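Local structure of cell division control protein (6RPP) at residues D6-V11 / R18-E23; A66-A71 / L150-Y155; P77-L82 / E139-D144; N119-I124 / N161-H166. The protein is an archaeal intein with a HINT splicing domain that probably excises itself from its MCM helicase precursor, joining the flanking sequences. The protein carries 2 engineered substitutions. One frame throughout, in Å; residues are numbered along the deposited sequence.

Interaction 1. Residues D6-V11 / R18-E23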
loop_
_atom_site.group_PDB
_atom_site.type_symbol
_atom_site.label_atom_id
_atom_site.label_comp_id
_atom_site.label_asym_id
_atom_site.label_seq_id
_atom_site.Cartn_x
_atom_site.Cartn_y
_atom_site.Cartn_z
ATOM N N ASP A 6 -0.327 4.221 6.135
ATOM C CA ASP A 6 -1.064 5.320 6.787
ATOM C C ASP A 6 -2.426 5.624 6.110
ATOM O O ASP A 6 -2.570 5.527 4.888
ATOM C CB ASP A 6 -0.106 6.533 6.738
ATOM C CG ASP A 6 -0.637 7.780 7.327
ATOM O OD1 ASP A 6 -1.556 8.423 6.784
ATOM O OD2 ASP A 6 -0.055 8.253 8.324
ATOM N N TYR A 7 -3.395 5.958 6.976
ATOM C CA TYR A 7 -4.747 6.397 6.599
ATOM C C TYR A 7 -4.775 7.240 5.332
ATOM O O TYR A 7 -5.647 7.048 4.449
ATOM C CB TYR A 7 -5.348 7.195 7.755
ATOM C CG TYR A 7 -6.833 7.462 7.648
ATOM C CD1 TYR A 7 -7.316 8.341 6.715
ATOM C CD2 TYR A 7 -7.689 6.908 8.562
ATOM C CE1 TYR A 7 -8.673 8.603 6.640
ATOM C CE2 TYR A 7 -9.049 7.201 8.513
ATOM C CZ TYR A 7 -9.508 8.008 7.517
ATOM O OH TYR A 7 -10.876 8.290 7.465
ATOM N N GLU A 8 -3.850 8.189 5.226
ATOM C CA GLU A 8 -3.965 9.241 4.197
ATOM C C GLU A 8 -3.374 8.814 2.862
ATOM O O GLU A 8 -3.410 9.621 1.908
ATOM C CB GLU A 8 -3.333 10.538 4.650
ATOM C CG GLU A 8 -4.036 11.174 5.835
ATOM C CD GLU A 8 -3.433 12.494 6.245
ATOM O OE1 GLU A 8 -2.276 12.503 6.750
ATOM O OE2 GLU A 8 -4.070 13.537 6.086
ATOM N N THR A 9 -2.766 7.619 2.779
ATOM C CA THR A 9 -2.296 7.083 1.499
ATOM C C THR A 9 -3.486 7.054 0.543
ATOM O O THR A 9 -4.506 6.473 0.882
ATOM C CB THR A 9 -1.764 5.675 1.701
ATOM O OG1 THR A 9 -0.828 5.680 2.818
ATOM C CG2 THR A 9 -1.052 5.141 0.453
ATOM N N GLU A 10 -3.389 7.732 -0.623
ATOM C CA GLU A 10 -4.544 7.866 -1.506
ATOM C C GLU A 10 -4.519 6.822 -2.626
ATOM O O GLU A 10 -3.609 6.811 -3.470
ATOM C CB GLU A 10 -4.590 9.283 -2.098
ATOM C CG GLU A 10 -4.847 10.342 -1.040
ATOM C CD GLU A 10 -5.251 11.718 -1.542
ATOM O OE1 GLU A 10 -5.319 11.964 -2.787
ATOM O OE2 GLU A 10 -5.478 12.613 -0.658
ATOM N N VAL A 11 -5.508 5.937 -2.621
ATOM C CA VAL A 11 -5.633 4.854 -3.601
ATOM C C VAL A 11 -6.259 5.401 -4.863
ATOM O O VAL A 11 -7.307 6.059 -4.805
ATOM C CB VAL A 11 -6.513 3.734 -3.030
ATOM C CG1 VAL A 11 -6.651 2.600 -4.008
ATOM C CG2 VAL A 11 -5.871 3.210 -1.681
ATOM N N ARG A 18 -9.523 9.567 -6.669
ATOM C CA ARG A 18 -8.687 8.845 -5.712
ATOM C C ARG A 18 -9.125 9.155 -4.284
ATOM O O ARG A 18 -9.777 10.180 -4.025
ATOM C CB ARG A 18 -7.219 9.211 -5.970
ATOM C CG ARG A 18 -6.782 10.607 -5.585
ATOM C CD ARG A 18 -5.406 10.907 -6.279
ATOM N NE ARG A 18 -4.719 12.080 -5.817
ATOM C CZ ARG A 18 -4.765 13.243 -6.472
ATOM N NH1 ARG A 18 -5.531 13.334 -7.551
ATOM N NH2 ARG A 18 -4.086 14.278 -6.018
ATOM N N LYS A 19 -8.876 8.193 -3.390
ATOM C CA LYS A 19 -9.522 8.164 -2.073
ATOM C C LYS A 19 -8.536 7.654 -1.023
ATOM O O LYS A 19 -7.798 6.680 -1.254
ATOM C CB LYS A 19 -10.749 7.225 -2.085
ATOM C CG LYS A 19 -11.729 7.370 -0.960
ATOM C CD LYS A 19 -13.127 6.941 -1.475
ATOM C CE LYS A 19 -13.939 6.158 -0.445
ATOM N NZ LYS A 19 -15.023 5.340 -1.094
ATOM N N LYS A 20 -8.620 8.258 0.169
ATOM C CA LYS A 20 -7.733 7.837 1.253
ATOM C C LYS A 20 -8.056 6.414 1.634
ATOM O O LYS A 20 -9.217 6.064 1.811
ATOM C CB LYS A 20 -7.888 8.761 2.480
ATOM C CG LYS A 20 -7.401 10.177 2.214
ATOM C CD LYS A 20 -7.614 11.095 3.442
ATOM C CE LYS A 20 -8.742 12.063 3.200
ATOM N NZ LYS A 20 -8.662 13.199 4.170
ATOM N N ILE A 21 -7.022 5.583 1.803
ATOM C CA ILE A 21 -7.266 4.196 2.128
ATOM C C ILE A 21 -8.007 4.073 3.460
ATOM O O ILE A 21 -8.807 3.151 3.645
ATOM C CB ILE A 21 -5.953 3.385 2.125
ATOM C CG1 ILE A 21 -6.213 1.870 2.201
ATOM C CG2 ILE A 21 -4.988 3.839 3.244
ATOM C CD1 ILE A 21 -4.988 0.994 2.009
ATOM N N GLY A 22 -7.715 4.936 4.403
ATOM C CA GLY A 22 -8.404 4.860 5.688
ATOM C C GLY A 22 -9.897 5.029 5.533
ATOM O O GLY A 22 -10.685 4.379 6.231
ATOM N N GLU A 23 -10.300 5.920 4.637
ATOM C CA GLU A 23 -11.732 6.110 4.381
ATOM C C GLU A 23 -12.354 4.846 3.779
ATOM O O GLU A 23 -13.458 4.422 4.186
ATOM C CB GLU A 23 -11.901 7.307 3.454
ATOM C CG GLU A 23 -13.352 7.565 3.007
ATOM C CD GLU A 23 -13.505 8.905 2.326
ATOM O OE1 GLU A 23 -12.618 9.782 2.515
ATOM O OE2 GLU A 23 -14.523 9.079 1.614
HETATM O O HOH W 1 -2.423 13.533 -3.576
#
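A short antiparallel beta hairpin, 10-11 against 19-20, opens the HINT fold and runs straight into helix 21-35. The tight part lies where 6-9 meets the first turn of that helix. Tyr7, its CG anti to the backbone N, lays a ring face on Gly22, whose CA stands 3.5 Å from the ring centroid and almost on the ring normal, a CH-pi contact. A CB at Gly22 would clash with Tyr7 CG, so the glycine admits the ring. Two helix-start N-H groups find acceptors here: Gly22 N bonds to a lone pair of Tyr7 O (3.0 Å), and Ile21 N meets Thr9 O at 2.8 Å, nearly along the C=O axis. Beneath, Ile21 CB touches Val11 CG2 (3.8 Å), and both side chains lean on Phe158. The face carrying Glu10 and Lys20 is looser. These two run side by side, CG to CG 4.1 Å, without joining their charged ends. The salt bridge Glu10 OE1 to Arg18 NE is 3.1 Å long, but its hydrogen bond is weak, with an N-H...O angle of 120°, and the carboxylate and guanidinium planes lie 47° apart. A water in the guanidinium plane accepts from Arg18 NH2 at 3.0 Å.

Interaction 2. Residues A66-A71 / L150-Y155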
loop_
_atom_site.group_PDB
_atom_site.type_symbol
_atom_site.label_atom_id
_atom_site.label_comp_id
_atom_site.label_asym_id
_atom_site.label_seq_id
_atom_site.Cartn_x
_atom_site.Cartn_y
_atom_site.Cartn_z
ATOM N N ALA A 66 -7.771 -3.780 -11.600
ATOM C CA ALA A 66 -7.915 -5.033 -10.890
ATOM C C ALA A 66 -8.847 -4.793 -9.723
ATOM O O ALA A 66 -9.115 -3.647 -9.354
ATOM C CB ALA A 66 -6.526 -5.564 -10.437
ATOM N N ARG A 67 -9.440 -5.868 -9.212
ATOM C CA ARG A 67 -10.379 -5.727 -8.098
ATOM C C ARG A 67 -9.695 -6.005 -6.753
ATOM O O ARG A 67 -8.862 -6.913 -6.635
ATOM C CB ARG A 67 -11.584 -6.658 -8.303
ATOM C CG ARG A 67 -12.584 -6.138 -9.387
ATOM C CD ARG A 67 -13.554 -5.036 -8.843
ATOM N NE ARG A 67 -14.288 -4.308 -9.891
ATOM C CZ ARG A 67 -15.264 -3.415 -9.675
ATOM N NH1 ARG A 67 -15.660 -3.107 -8.434
ATOM N NH2 ARG A 67 -15.853 -2.818 -10.709
ATOM N N ALA A 68 -9.996 -5.179 -5.743
ATOM C CA ALA A 68 -9.596 -5.459 -4.375
ATOM C C ALA A 68 -10.803 -5.973 -3.614
ATOM O O ALA A 68 -11.912 -5.472 -3.820
ATOM C CB ALA A 68 -9.056 -4.192 -3.693
ATOM N N ASN A 69 -10.624 -7.037 -2.805
ATOM C CA ASN A 69 -11.806 -7.675 -2.207
ATOM C C ASN A 69 -11.786 -7.806 -0.684
ATOM O O ASN A 69 -12.799 -8.243 -0.110
ATOM C CB ASN A 69 -12.057 -9.057 -2.867
ATOM C CG ASN A 69 -10.914 -10.066 -2.643
ATOM O OD1 ASN A 69 -9.845 -9.701 -2.274
ATOM N ND2 ASN A 69 -11.197 -11.351 -2.857
ATOM N N ILE A 70 -10.698 -7.430 -0.009
ATOM C CA ILE A 70 -10.686 -7.384 1.457
ATOM C C ILE A 70 -10.001 -6.094 1.912
ATOM O O ILE A 70 -8.964 -5.688 1.366
ATOM C CB ILE A 70 -9.946 -8.599 2.071
ATOM C CG1 ILE A 70 -10.572 -9.936 1.668
ATOM C CG2 ILE A 70 -9.831 -8.454 3.594
ATOM C CD1 ILE A 70 -11.784 -10.283 2.458
ATOM N N ALA A 71 -10.615 -5.458 2.910
ATOM C CA ALA A 71 -10.114 -4.265 3.579
ATOM C C ALA A 71 -9.593 -4.665 4.961
ATOM O O ALA A 71 -10.275 -5.387 5.707
ATOM C CB ALA A 71 -11.215 -3.232 3.737
ATOM N N LEU A 150 -5.152 -3.359 1.696
ATOM C CA LEU A 150 -6.181 -3.948 0.857
ATOM C C LEU A 150 -5.644 -5.259 0.322
ATOM O O LEU A 150 -4.436 -5.427 0.188
ATOM C CB LEU A 150 -6.553 -3.088 -0.342
ATOM C CG LEU A 150 -7.031 -1.694 0.032
ATOM C CD1 LEU A 150 -7.020 -0.893 -1.255
ATOM C CD2 LEU A 150 -8.375 -1.759 0.641
ATOM N N GLN A 151 -6.529 -6.193 0.016
ATOM C CA GLN A 151 -6.134 -7.409 -0.687
ATOM C C GLN A 151 -6.476 -7.304 -2.163
ATOM O O GLN A 151 -7.611 -6.985 -2.513
ATOM C CB GLN A 151 -6.787 -8.647 -0.098
ATOM C CG GLN A 151 -6.441 -9.895 -0.916
ATOM C CD GLN A 151 -7.005 -11.160 -0.349
ATOM O OE1 GLN A 151 -6.397 -11.784 0.521
ATOM N NE2 GLN A 151 -8.194 -11.542 -0.817
ATOM N N VAL A 152 -5.502 -7.597 -3.034
ATOM C CA VAL A 152 -5.720 -7.542 -4.481
ATOM C C VAL A 152 -5.348 -8.887 -5.080
ATOM O O VAL A 152 -4.163 -9.155 -5.342
ATOM C CB VAL A 152 -4.919 -6.423 -5.163
ATOM C CG1 VAL A 152 -5.279 -6.373 -6.671
ATOM C CG2 VAL A 152 -5.250 -5.037 -4.497
ATOM N N PRO A 153 -6.316 -9.745 -5.361
ATOM C CA PRO A 153 -5.981 -11.082 -5.837
ATOM C C PRO A 153 -5.187 -11.029 -7.114
ATOM O O PRO A 153 -5.502 -10.263 -8.026
ATOM C CB PRO A 153 -7.347 -11.736 -6.070
ATOM C CG PRO A 153 -8.183 -11.054 -4.987
ATOM C CD PRO A 153 -7.731 -9.631 -4.976
ATOM N N GLY A 154 -4.199 -11.920 -7.183
ATOM C CA GLY A 154 -3.334 -12.090 -8.326
ATOM C C GLY A 154 -2.143 -11.177 -8.149
ATOM O O GLY A 154 -1.022 -11.635 -7.873
ATOM N N TYR A 155 -2.425 -9.882 -8.129
ATOM C CA TYR A 155 -1.406 -8.867 -8.313
ATOM C C TYR A 155 -0.670 -8.528 -7.025
ATOM O O TYR A 155 0.504 -8.158 -7.069
ATOM C CB TYR A 155 -2.053 -7.575 -8.791
ATOM C CG TYR A 155 -2.586 -7.688 -10.196
ATOM C CD1 TYR A 155 -1.730 -7.491 -11.262
ATOM C CD2 TYR A 155 -3.930 -7.977 -10.437
ATOM C CE1 TYR A 155 -2.162 -7.573 -12.549
ATOM C CE2 TYR A 155 -4.376 -8.118 -11.757
ATOM C CZ TYR A 155 -3.482 -7.864 -12.778
ATOM O OH TYR A 155 -3.940 -7.937 -14.071
HETATM O O HOH W 2 -7.974 -8.760 -8.453
#
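Ile70 O is gripped by two groups of the neighbouring strand: Gln151 N gives it a hydrogen bond in the carbonyl plane (2.8 Å), and Leu150 CA adds a CA-H...O contact at 3.3 Å. The pair joins strands 63-75 and 146-151, antiparallel neighbours in the four-stranded sheet of the HINT fold, in which 146-151 is an edge strand of the chain. Gln151 O is also held twice, by Asn69 N (3.0 Å, nearly along its C=O axis) and by a CA-H...O contact from Ala68 CA at 3.1 Å. Asn69 psi is -4°, unlike the extended values on either side of it, and Ile70 N remains buried without a partner in the model. One side-chain bond supplements the backbone. Gln151, extended with CG anti to the backbone N, brings NE2 to a lone pair of Asn69 OD1 (2.9 Å), and the two amide planes are turned 41° apart. Pro153 crosses Asn69 obliquely. A water donates to both Arg67 O (2.7 Å) and Pro153 O, linking the two segments, while the Arg67 guanidinium turns away to Asp50. The alanines meet larger side chains: Ala68 CB faces Val152 CG2 at 4.0 Å, and Ala66 CB sits 3.5 Å from Tyr155 CD2.

Interaction 3. Residues P77-L82 / E139-D144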
loop_
_atom_site.group_PDB
_atom_site.type_symbol
_atom_site.label_atom_id
_atom_site.label_comp_id
_atom_site.label_asym_id
_atom_site.label_seq_id
_atom_site.Cartn_x
_atom_site.Cartn_y
_atom_site.Cartn_z
ATOM N N PRO A 77 2.055 -0.168 14.495
ATOM C CA PRO A 77 3.252 -0.470 15.290
ATOM C C PRO A 77 3.785 0.747 16.076
ATOM O O PRO A 77 3.277 1.878 15.926
ATOM C CB PRO A 77 4.242 -0.953 14.224
ATOM C CG PRO A 77 3.847 -0.237 12.974
ATOM C CD PRO A 77 2.304 -0.206 13.024
ATOM N N LYS A 78 4.783 0.507 16.930
ATOM C CA LYS A 78 5.284 1.576 17.760
ATOM C C LYS A 78 6.025 2.614 16.932
ATOM O O LYS A 78 6.102 3.786 17.345
ATOM C CB LYS A 78 6.179 0.978 18.849
ATOM C CG LYS A 78 5.445 0.095 19.875
ATOM C CD LYS A 78 4.417 0.900 20.671
ATOM C CE LYS A 78 4.031 0.214 21.998
ATOM N NZ LYS A 78 3.020 1.030 22.779
ATOM N N LYS A 79 6.583 2.210 15.777
ATOM C CA LYS A 79 7.325 3.091 14.876
ATOM C C LYS A 79 6.786 2.899 13.473
ATOM O O LYS A 79 6.336 1.811 13.117
ATOM C CB LYS A 79 8.879 2.816 14.870
ATOM C CG LYS A 79 9.453 2.942 16.269
ATOM C CD LYS A 79 10.956 2.865 16.345
ATOM C CE LYS A 79 11.481 3.645 17.566
ATOM N NZ LYS A 79 10.590 4.766 18.010
ATOM N N MET A 80 6.834 3.979 12.672
ATOM C CA MET A 80 6.483 3.951 11.253
ATOM C C MET A 80 7.619 4.555 10.429
ATOM O O MET A 80 8.570 5.108 10.966
ATOM C CB MET A 80 5.159 4.718 10.967
ATOM C CG MET A 80 3.876 4.213 11.680
ATOM S SD MET A 80 3.213 2.809 10.751
ATOM C CE MET A 80 2.536 3.654 9.277
ATOM N N MET A 81 7.543 4.391 9.091
ATOM C CA MET A 81 8.593 4.900 8.206
ATOM C C MET A 81 7.984 5.778 7.135
ATOM O O MET A 81 7.014 5.388 6.488
ATOM C CB MET A 81 9.397 3.773 7.512
ATOM C CG MET A 81 10.070 2.771 8.386
ATOM S SD MET A 81 11.541 3.582 8.924
ATOM C CE MET A 81 12.398 2.234 9.745
ATOM N N LEU A 82 8.601 6.922 6.893
ATOM C CA LEU A 82 8.259 7.755 5.748
ATOM C C LEU A 82 9.282 7.450 4.675
ATOM O O LEU A 82 10.482 7.624 4.895
ATOM C CB LEU A 82 8.270 9.246 6.130
ATOM C CG LEU A 82 8.400 10.259 4.996
ATOM C CD1 LEU A 82 7.131 10.212 4.147
ATOM C CD2 LEU A 82 8.661 11.661 5.564
ATOM N N GLU A 139 12.239 7.347 10.082
ATOM C CA GLU A 139 11.371 6.788 11.109
ATOM C C GLU A 139 10.611 7.884 11.851
ATOM O O GLU A 139 11.174 8.954 12.095
ATOM C CB GLU A 139 12.247 6.021 12.087
ATOM C CG GLU A 139 11.529 5.162 13.044
ATOM C CD GLU A 139 12.504 4.339 13.846
ATOM O OE1 GLU A 139 12.832 3.215 13.406
ATOM O OE2 GLU A 139 12.969 4.842 14.892
ATOM N N TYR A 140 9.335 7.642 12.196
ATOM C CA TYR A 140 8.630 8.556 13.075
ATOM C C TYR A 140 7.720 7.732 13.983
ATOM O O TYR A 140 7.484 6.543 13.744
ATOM C CB TYR A 140 7.858 9.609 12.224
ATOM C CG TYR A 140 6.698 9.007 11.450
ATOM C CD1 TYR A 140 6.892 8.346 10.241
ATOM C CD2 TYR A 140 5.399 9.038 11.973
ATOM C CE1 TYR A 140 5.819 7.759 9.526
ATOM C CE2 TYR A 140 4.308 8.457 11.283
ATOM C CZ TYR A 140 4.531 7.814 10.054
ATOM O OH TYR A 140 3.465 7.204 9.461
ATOM N N GLU A 141 7.247 8.341 15.027
ATOM C CA GLU A 141 6.297 7.689 15.928
ATOM C C GLU A 141 4.907 8.164 15.554
ATOM O O GLU A 141 4.683 9.373 15.459
ATOM C CB GLU A 141 6.591 8.034 17.377
ATOM C CG GLU A 141 7.910 7.447 17.851
ATOM C CD GLU A 141 8.724 8.433 18.645
ATOM O OE1 GLU A 141 9.324 9.343 18.024
ATOM O OE2 GLU A 141 8.752 8.302 19.890
ATOM N N PRO A 142 3.972 7.262 15.277
ATOM C CA PRO A 142 2.687 7.695 14.723
ATOM C C PRO A 142 1.771 8.371 15.731
ATOM O O PRO A 142 1.717 8.024 16.922
ATOM C CB PRO A 142 2.074 6.395 14.216
ATOM C CG PRO A 142 2.693 5.326 15.086
ATOM C CD PRO A 142 4.120 5.790 15.307
ATOM N N LYS A 143 1.022 9.345 15.202
ATOM C CA LYS A 143 -0.074 9.932 15.958
ATOM C C LYS A 143 -1.341 9.128 15.778
ATOM O O LYS A 143 -2.176 9.156 16.672
ATOM C CB LYS A 143 -0.315 11.381 15.506
ATOM C CG LYS A 143 0.806 12.292 15.971
ATOM C CD LYS A 143 0.677 13.704 15.429
ATOM C CE LYS A 143 1.763 14.597 16.025
ATOM N NZ LYS A 143 3.130 14.017 15.811
ATOM N N ASP A 144 -1.524 8.507 14.625
ATOM C CA ASP A 144 -2.725 7.737 14.310
ATOM C C ASP A 144 -2.468 6.280 14.679
ATOM O O ASP A 144 -1.468 5.699 14.214
ATOM C CB ASP A 144 -3.003 7.891 12.803
ATOM C CG ASP A 144 -4.250 7.232 12.353
ATOM O OD1 ASP A 144 -4.840 6.371 13.042
ATOM O OD2 ASP A 144 -4.602 7.556 11.183
#
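Strands 80-85 and 128-140 are antiparallel neighbours in the six-stranded sheet of the HINT fold, and this contact is the end at which they separate into loops. The backbone part is a hydrogen-bonded pair, Met80 with Tyr140. Met80 N points almost straight (174°) at Tyr140 O, 2.9 Å away and nearly along the C=O axis; the return bond, Tyr140 N to Met80 O, is equally short but approaches from above the carbonyl plane.

The apolar part is built on the Tyr140 ring. With CG in the crowded position between backbone N and carbonyl carbon (chi1 69°), the ring runs alongside Met80, and Met80 CB stands over one face, 3.3 Å from Tyr140 CZ. Met80 then bends at chi2 and chi3, which brings its CE to 3.7 Å from Tyr140 OH. Leu82 N lies in the ring plane, at the edge. Pro142 meets Met80 at about a right angle, CG to CG 3.8 Å. Arg92, from strand 90-93, adds a cation-pi contact to the ring. An alanine at Tyr140 would remove the ring over Met80 and its contact with Arg92, and would probably leave this end of the strand pair less well packed.

The charged part is exposed and weak. Lys79 crosses Glu139 obliquely, and the salt bridge from Lys79 NZ to Glu139 OE2 is long at 3.9 Å. Glu141 runs beside Lys79 with its carboxylate beyond salt-bridge range. The aliphatic chain makes the closer touch: Lys79 CD is 3.2 Å from Glu139 OE2.

Interaction 4. Residues N119-I124 / N161-H166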
loop_
_atom_site.group_PDB
_atom_site.type_symbol
_atom_site.label_atom_id
_atom_site.label_comp_id
_atom_site.label_asym_id
_atom_site.label_seq_id
_atom_site.Cartn_x
_atom_site.Cartn_y
_atom_site.Cartn_z
ATOM N N ASN A 119 17.918 2.408 -3.787
ATOM C CA ASN A 119 17.104 1.259 -4.176
ATOM C C ASN A 119 15.970 1.760 -5.062
ATOM O O ASN A 119 15.253 2.704 -4.702
ATOM C CB ASN A 119 16.505 0.545 -2.959
ATOM C CG ASN A 119 17.515 -0.234 -2.103
ATOM O OD1 ASN A 119 17.111 -0.631 -0.996
ATOM N ND2 ASN A 119 18.743 -0.488 -2.570
ATOM N N LYS A 120 15.793 1.144 -6.223
ATOM C CA LYS A 120 14.713 1.573 -7.132
ATOM C C LYS A 120 13.393 0.839 -6.854
ATOM O O LYS A 120 13.331 -0.394 -6.895
ATOM C CB LYS A 120 15.177 1.331 -8.576
ATOM C CG LYS A 120 16.314 2.253 -8.966
ATOM C CD LYS A 120 16.715 2.016 -10.426
ATOM C CE LYS A 120 17.659 3.094 -10.891
ATOM N NZ LYS A 120 18.027 2.931 -12.338
ATOM N N ILE A 121 12.311 1.604 -6.639
ATOM C CA ILE A 121 11.005 1.025 -6.349
ATOM C C ILE A 121 10.058 1.401 -7.479
ATOM O O ILE A 121 10.300 2.329 -8.250
ATOM C CB ILE A 121 10.403 1.448 -4.976
ATOM C CG1 ILE A 121 10.211 2.958 -4.873
ATOM C CG2 ILE A 121 11.348 0.930 -3.844
ATOM C CD1 ILE A 121 9.270 3.363 -3.751
ATOM N N ALA A 122 8.949 0.685 -7.550
ATOM C CA ALA A 122 8.044 0.808 -8.678
ATOM C C ALA A 122 7.042 1.949 -8.477
ATOM O O ALA A 122 6.361 2.007 -7.456
ATOM C CB ALA A 122 7.302 -0.519 -8.855
ATOM N N THR A 123 6.992 2.868 -9.434
ATOM C CA THR A 123 6.183 4.082 -9.296
ATOM C C THR A 123 5.531 4.388 -10.634
ATOM O O THR A 123 5.792 3.734 -11.652
ATOM C CB THR A 123 7.029 5.297 -8.886
ATOM O OG1 THR A 123 7.893 5.708 -9.984
ATOM C CG2 THR A 123 7.870 5.018 -7.648
ATOM N N ILE A 124 4.681 5.404 -10.644
ATOM C CA ILE A 124 4.220 6.006 -11.892
ATOM C C ILE A 124 4.809 7.407 -12.021
ATOM O O ILE A 124 4.948 8.141 -11.024
ATOM C CB ILE A 124 2.678 6.023 -11.880
ATOM C CG1 ILE A 124 2.185 6.081 -13.317
ATOM C CG2 ILE A 124 2.081 7.149 -10.990
ATOM C CD1 ILE A 124 2.016 4.660 -13.881
ATOM N N ASN A 161 -0.436 7.016 -3.941
ATOM C CA ASN A 161 0.635 8.027 -3.727
ATOM C C ASN A 161 1.696 7.925 -4.830
ATOM O O ASN A 161 2.878 8.232 -4.595
ATOM C CB ASN A 161 1.265 7.895 -2.346
ATOM C CG ASN A 161 0.424 8.504 -1.251
ATOM O OD1 ASN A 161 -0.785 8.666 -1.412
ATOM N ND2 ASN A 161 1.050 8.873 -0.148
ATOM N N GLY A 162 1.280 7.488 -6.027
ATOM C CA GLY A 162 2.178 7.331 -7.150
ATOM C C GLY A 162 3.123 6.146 -7.063
ATOM O O GLY A 162 4.034 6.065 -7.893
ATOM N N ILE A 163 2.923 5.230 -6.093
ATOM C CA ILE A 163 3.761 4.058 -5.875
ATOM C C ILE A 163 2.917 2.798 -6.053
ATOM O O ILE A 163 1.754 2.800 -5.684
ATOM C CB ILE A 163 4.347 4.111 -4.445
ATOM C CG1 ILE A 163 5.257 5.350 -4.286
ATOM C CG2 ILE A 163 5.114 2.821 -4.097
ATOM C CD1 ILE A 163 5.658 5.634 -2.852
ATOM N N PHE A 164 3.470 1.717 -6.633
ATOM C CA PHE A 164 2.736 0.450 -6.666
ATOM C C PHE A 164 3.019 -0.224 -5.349
ATOM O O PHE A 164 4.086 -0.812 -5.156
ATOM C CB PHE A 164 3.181 -0.350 -7.887
ATOM C CG PHE A 164 2.612 0.239 -9.137
ATOM C CD1 PHE A 164 1.276 0.093 -9.449
ATOM C CD2 PHE A 164 3.416 1.013 -9.945
ATOM C CE1 PHE A 164 0.736 0.654 -10.603
ATOM C CE2 PHE A 164 2.905 1.588 -11.095
ATOM C CZ PHE A 164 1.555 1.404 -11.418
ATOM N N VAL A 165 2.068 -0.060 -4.437
ATOM C CA VAL A 165 2.179 -0.450 -3.034
ATOM C C VAL A 165 1.861 -1.929 -2.927
ATOM O O VAL A 165 0.826 -2.380 -3.452
ATOM C CB VAL A 165 1.195 0.373 -2.194
ATOM C CG1 VAL A 165 1.252 -0.049 -0.771
ATOM C CG2 VAL A 165 1.526 1.877 -2.337
ATOM N N HIS A 166 2.716 -2.692 -2.228
ATOM C CA HIS A 166 2.437 -4.115 -2.070
ATOM C C HIS A 166 1.237 -4.305 -1.152
ATOM O O HIS A 166 1.002 -3.517 -0.216
ATOM C CB HIS A 166 3.668 -4.859 -1.530
ATOM C CG HIS A 166 3.476 -6.340 -1.440
ATOM N ND1 HIS A 166 2.977 -6.946 -0.300
ATOM C CD2 HIS A 166 3.664 -7.334 -2.343
ATOM C CE1 HIS A 166 2.873 -8.243 -0.506
ATOM N NE2 HIS A 166 3.299 -8.509 -1.729
#
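Asn161, at the turn between strands 157-160 and 163-166, spends its amide on other parts of the chain, ND2 donating to Arg90 O. Gly162 follows with a positive phi (73°), a conformation that favours glycine. Its carbonyl makes one of the two backbone hydrogen bonds. Gly162 O takes Ile124 N at 2.9 Å, the donor standing above the carbonyl plane, and also lies 3.2 Å from Thr123 CB. Ile124 CG2 covers the glycine, 3.8 Å from Gly162 CA, whereas Thr123 OG1 turns off to Ser130 O. Ile163 and Thr123 have the closest CA atoms, 4.2 Å apart, in a single backbone bridge. CG2 of Ile163, anti to its backbone N, meets Ile121 CD1 at 4.2 Å. Phe164 N then donates to Ala122 O (3.0 Å, 167°), again from above the carbonyl plane. The Phe164 ring presents its edge to 120-124, CE2 3.6 Å from Thr123 O and CZ 4.1 Å from Ile124 CD1, while Leu159 and Asn157 also touch the side chain. A serine at Phe164 would lose the ring edge against Ile124 and would probably leave this crossing less well packed. The N-to-C directions of 120-124 and 163-166 are 120° apart, which fits one bridge better than a long pairing. Such a short C-terminal hairpin, laid against a strand of the larger sheet and running on to the chain end, belongs to the HINT fold of inteins, where the C-terminal splice junction is held inside the beta framework.

Overall arrangement
Interaction 1 touches all three others. Ile21 CD1 packs on Leu150 CG of interaction 2 at 3.9 Å, Tyr7 CB comes within 3.5 Å of Asp144 OD2 of interaction 3, and Glu10 N bonds to Asn161 OD1 of interaction 4 at 2.9 Å. The N-terminal hairpin thus meets the C-terminal one directly, consistent with the closeness of the two ends that splicing requires. Interactions 2 and 3 lie on opposite sides of the chain's centre, about 25 Å between contact centres, whereas interactions 3 and 4 both reach one sheet, through the neighbouring strands 128-140 and 120-125, with about 8 Å between nearest atoms.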